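Local coordinates for aldehyde dehydrogenase family protein (Pseudomonas syringae pv. tomato, PDB 5IUV) that oxidises indole-3-acetaldehyde to the auxin indole-3-acetic acid with NAD+ as cofactor, a step in bacterial auxin synthesis, at the interface of chains A and B and the interface of chains A and C. Sequence-based numbering; all coordinates share one arbitrary frame. Chains: chain A/B/C, Aldehyde dehydrogenase family protein.

Contact 1: the interface of chains A and B. Residues chain A 140-142, 152; chain B 140-142, 152, 154.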
loop_
_atom_site.group_PDB
_atom_site.type_symbol
_atom_site.label_atom_id
_atom_site.label_comp_id
_atom_site.label_asym_id
_atom_site.label_seq_id
_atom_site.Cartn_x
_atom_site.Cartn_y
_atom_site.Cartn_z
ATOM N N ASP A 140 -7.750 -4.569 1.257
ATOM C CA ASP A 140 -7.669 -4.233 2.673
ATOM C C ASP A 140 -6.465 -4.954 3.288
ATOM O O ASP A 140 -5.560 -5.355 2.556
ATOM C CB ASP A 140 -8.986 -4.565 3.378
ATOM C CG ASP A 140 -10.100 -3.576 3.017
ATOM O OD1 ASP A 140 -9.773 -2.438 2.613
ATOM O OD2 ASP A 140 -11.296 -3.931 3.129
ATOM N N GLU A 141 -6.420 -5.093 4.611
ATOM C CA GLU A 141 -5.157 -5.473 5.255
ATOM C C GLU A 141 -5.216 -6.682 6.184
ATOM O O GLU A 141 -6.245 -6.973 6.787
ATOM C CB GLU A 141 -4.601 -4.280 6.047
ATOM C CG GLU A 141 -4.181 -3.110 5.184
ATOM C CD GLU A 141 -4.014 -1.839 5.987
ATOM O OE1 GLU A 141 -4.853 -1.585 6.880
ATOM O OE2 GLU A 141 -3.044 -1.098 5.736
ATOM N N VAL A 142 -4.075 -7.363 6.285
ATOM C CA VAL A 142 -3.855 -8.455 7.225
ATOM C C VAL A 142 -2.633 -8.104 8.060
ATOM O O VAL A 142 -1.525 -7.974 7.528
ATOM C CB VAL A 142 -3.609 -9.816 6.523
ATOM C CG1 VAL A 142 -3.495 -10.935 7.562
ATOM C CG2 VAL A 142 -4.705 -10.121 5.520
ATOM N N LEU A 152 -7.571 -9.070 10.849
ATOM C CA LEU A 152 -8.054 -8.464 9.609
ATOM C C LEU A 152 -8.389 -7.007 9.824
ATOM O O LEU A 152 -9.032 -6.652 10.807
ATOM C CB LEU A 152 -9.286 -9.195 9.089
ATOM C CG LEU A 152 -9.118 -10.700 8.898
ATOM C CD1 LEU A 152 -10.391 -11.291 8.333
ATOM C CD2 LEU A 152 -7.915 -10.986 7.986
ATOM N N ASP B 140 -0.293 -7.613 5.032
ATOM C CA ASP B 140 -0.643 -8.352 3.829
ATOM C C ASP B 140 -2.027 -7.877 3.353
ATOM O O ASP B 140 -2.489 -6.821 3.784
ATOM C CB ASP B 140 -0.595 -9.861 4.096
ATOM C CG ASP B 140 0.843 -10.398 4.171
ATOM O OD1 ASP B 140 1.735 -9.786 3.555
ATOM O OD2 ASP B 140 1.083 -11.429 4.843
ATOM N N GLU B 141 -2.687 -8.629 2.478
ATOM C CA GLU B 141 -3.857 -8.082 1.780
ATOM C C GLU B 141 -5.132 -8.903 1.889
ATOM O O GLU B 141 -5.088 -10.131 2.021
ATOM C CB GLU B 141 -3.539 -7.890 0.296
ATOM C CG GLU B 141 -2.511 -6.810 0.014
ATOM C CD GLU B 141 -1.890 -6.954 -1.364
ATOM O OE1 GLU B 141 -1.580 -8.099 -1.761
ATOM O OE2 GLU B 141 -1.712 -5.924 -2.049
ATOM N N VAL B 142 -6.262 -8.199 1.813
ATOM C CA VAL B 142 -7.585 -8.807 1.698
ATOM C C VAL B 142 -8.249 -8.319 0.415
ATOM O O VAL B 142 -8.437 -7.112 0.234
ATOM C CB VAL B 142 -8.496 -8.453 2.890
ATOM C CG1 VAL B 142 -9.871 -9.108 2.724
ATOM C CG2 VAL B 142 -7.841 -8.851 4.212
ATOM N N LEU B 152 -7.820 -13.919 1.094
ATOM C CA LEU B 152 -6.605 -13.466 1.764
ATOM C C LEU B 152 -5.392 -13.635 0.863
ATOM O O LEU B 152 -5.229 -14.673 0.230
ATOM C CB LEU B 152 -6.383 -14.233 3.069
ATOM C CG LEU B 152 -7.542 -14.287 4.059
ATOM C CD1 LEU B 152 -7.162 -15.155 5.248
ATOM C CD2 LEU B 152 -7.919 -12.875 4.507
ATOM N N THR B 154 -1.426 -13.399 1.434
ATOM C CA THR B 154 -0.446 -13.259 2.499
ATOM C C THR B 154 0.936 -13.694 2.060
ATOM O O THR B 154 1.100 -14.339 1.022
ATOM C CB THR B 154 -0.848 -14.074 3.745
ATOM O OG1 THR B 154 -0.916 -15.465 3.406
ATOM C CG2 THR B 154 -2.198 -13.616 4.274
#
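A:Val142 and A:Asp140 pair edge to edge with B:Asp140 and B:Val142, where the short strands 140-142 of the two chains run antiparallel about a two-fold axis at Glu141. The amide N of A:Asp140 gives a hydrogen bond to the carbonyl O of B:Val142 at 2.8 Å, and B:Val142 N gives one to A:Asp140 O at 3.0 Å. Each of these bonds has its twin with the chains exchanged.

Beside this backbone pairing, the two Val142 side chains cross at about a right angle and touch methyl to methyl, CG2 of A:Val142 lying 3.6 Å from CG2 of B:Val142. In A:Val142 this methyl stands anti to the carbonyl carbon while CG1 is anti to the backbone N (chi1 -176°), and CG2 also comes 3.5 Å from the carbonyl O of B:Glu141. The Asp140 side chains meet the valines through their methylene carbons, A:Asp140 CB being 3.9 Å from B:Val142 CB. Further along the same apolar patch the Leu152 tips meet, CD2 of A:Leu152 at 4.0 Å from CD2 of B:Leu152.

Strand 140-142 follows helix 113-134 and the 3-10 turn 135-137, and Leu152 belongs to the next strand, 149-157, which runs beside 140-142 in its own chain and brings Leu152 to the two-fold.

Contact 2: the interface of chains A and C. Residues chain A 130, 464, 480-481; chain C 136-137, 139.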
loop_
_atom_site.group_PDB
_atom_site.type_symbol
_atom_site.label_atom_id
_atom_site.label_comp_id
_atom_site.label_asym_id
_atom_site.label_seq_id
_atom_site.Cartn_x
_atom_site.Cartn_y
_atom_site.Cartn_z
ATOM N N TRP A 130 -14.004 5.938 -13.374
ATOM C CA TRP A 130 -12.700 5.713 -12.745
ATOM C C TRP A 130 -12.916 5.110 -11.363
ATOM O O TRP A 130 -12.260 4.140 -10.992
ATOM C CB TRP A 130 -11.897 7.018 -12.655
ATOM C CG TRP A 130 -10.446 6.876 -12.241
ATOM C CD1 TRP A 130 -9.358 6.810 -13.072
ATOM C CD2 TRP A 130 -9.931 6.823 -10.905
ATOM N NE1 TRP A 130 -8.203 6.711 -12.332
ATOM C CE2 TRP A 130 -8.527 6.714 -11.001
ATOM C CE3 TRP A 130 -10.522 6.849 -9.635
ATOM C CZ2 TRP A 130 -7.702 6.633 -9.873
ATOM C CZ3 TRP A 130 -9.705 6.768 -8.519
ATOM C CH2 TRP A 130 -8.309 6.656 -8.646
ATOM N N THR A 464 -6.382 10.731 -10.622
ATOM C CA THR A 464 -5.419 10.076 -9.735
ATOM C C THR A 464 -4.953 11.005 -8.619
ATOM O O THR A 464 -4.251 10.573 -7.708
ATOM C CB THR A 464 -4.158 9.570 -10.495
ATOM O OG1 THR A 464 -3.391 10.687 -10.957
ATOM C CG2 THR A 464 -4.537 8.674 -11.665
ATOM N N SER A 480 -9.134 10.416 -6.728
ATOM C CA SER A 480 -8.170 9.389 -6.317
ATOM C C SER A 480 -8.822 8.302 -5.481
ATOM O O SER A 480 -10.033 8.304 -5.270
ATOM C CB SER A 480 -6.988 9.996 -5.547
ATOM O OG SER A 480 -7.307 10.201 -4.180
ATOM N N LEU A 481 -8.006 7.357 -5.027
ATOM C CA LEU A 481 -8.475 6.285 -4.161
ATOM C C LEU A 481 -8.767 6.813 -2.758
ATOM O O LEU A 481 -9.559 6.233 -2.017
ATOM C CB LEU A 481 -7.432 5.168 -4.095
ATOM C CG LEU A 481 -7.009 4.598 -5.454
ATOM C CD1 LEU A 481 -5.933 3.532 -5.288
ATOM C CD2 LEU A 481 -8.222 4.038 -6.187
ATOM N N ASP C 136 -3.944 2.964 -14.011
ATOM C CA ASP C 136 -3.859 4.263 -13.350
ATOM C C ASP C 136 -4.421 4.234 -11.935
ATOM O O ASP C 136 -4.684 5.286 -11.349
ATOM C CB ASP C 136 -4.560 5.344 -14.186
ATOM C CG ASP C 136 -6.014 5.018 -14.489
ATOM O OD1 ASP C 136 -6.474 3.903 -14.172
ATOM O OD2 ASP C 136 -6.694 5.885 -15.079
ATOM N N LYS C 137 -4.597 3.031 -11.385
ATOM C CA LYS C 137 -4.959 2.872 -9.980
ATOM C C LYS C 137 -3.722 2.494 -9.168
ATOM O O LYS C 137 -3.775 2.423 -7.945
ATOM C CB LYS C 137 -6.052 1.806 -9.799
ATOM C CG LYS C 137 -7.206 1.899 -10.807
ATOM C CD LYS C 137 -7.900 3.245 -10.752
ATOM C CE LYS C 137 -9.148 3.253 -11.637
ATOM N NZ LYS C 137 -8.831 2.908 -13.056
ATOM N N TYR C 139 -0.031 3.187 -7.626
ATOM C CA TYR C 139 0.816 4.293 -7.197
ATOM C C TYR C 139 2.199 3.776 -6.824
ATOM O O TYR C 139 2.326 2.708 -6.227
ATOM C CB TYR C 139 0.187 5.034 -6.007
ATOM C CG TYR C 139 -1.063 5.822 -6.360
ATOM C CD1 TYR C 139 -2.286 5.179 -6.534
ATOM C CD2 TYR C 139 -1.019 7.202 -6.516
ATOM C CE1 TYR C 139 -3.425 5.887 -6.863
ATOM C CE2 TYR C 139 -2.158 7.924 -6.838
ATOM C CZ TYR C 139 -3.361 7.257 -7.005
ATOM O OH TYR C 139 -4.506 7.957 -7.330
#
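The end of helix 113-134 in chain A, together with the loop at A:Thr464 and the start of the 3-10 helix 481-487, receives the 3-10 turn 135-137 of chain C and C:Tyr139, two residues past its end, in the loop that leads to strand 140-142. This patch belongs to a two-fold interface between copies of the enzyme in the deposited tetramer.

A:Trp130 is the platform. Its CG is anti to the backbone N (chi1 -170°), and the indole reaches chain C with one face toward C:Lys137. The aliphatic part of C:Lys137 lies over that face: CE sits 3.5 Å from the centroid of the five-membered ring and CD 3.8 Å from that of the six-membered ring, both as CH-pi contacts. Bends in the lysine chain at chi2 and chi4 let it follow the ring and then turn its terminal amine NZ to C:Asp136 OD1, a salt bridge of 2.8 Å within chain C that meets the carboxylate on its syn side. Over the rim of the opposite face of the indole lies the backbone N of A:Thr464.

The other carboxylate oxygen, C:Asp136 OD2, accepts a weak, bent hydrogen bond from A:Trp130 NE1 at 3.2 Å, with the carboxylate plane turned 69° from the indole. The lysine NZ and the indole N-H thus approach different oxygens of one carboxylate, which probably helps to fix its rotation. The methyl CG2 of A:Thr464 packs 3.4 Å from the carbonyl O of C:Asp136.

C:Tyr139 runs alongside A:Leu481, whose CD1 touches CE1 of the phenol ring at 3.8 Å. At the tip of the tyrosine, the phenol OH gives a hydrogen bond of 2.7 Å to the carbonyl O of A:Thr464, which lies at the ring edge in the ring plane, while the OH is tilted 22° from the carbonyl plane.

The centres of contact 1 and contact 2 are about 20 Å apart. The two share no residue, but their parts lie close in sequence: contact 2 takes Trp130 and residues from 136-139, contact 1 the strand 140-142 that follows, with strand 149-157. Every copy carries both surfaces, so residues 130-142 contribute to both two-fold interfaces of the deposited tetramer, with Thr464 and Leu481 completing contact 2. Contact 2 centres about 15 Å from A:Glu267, the glutamate expected from the family to act as general base, and contact 1 about 27 Å from B:Glu267; the structure alone does not show whether assembly and catalysis are coupled.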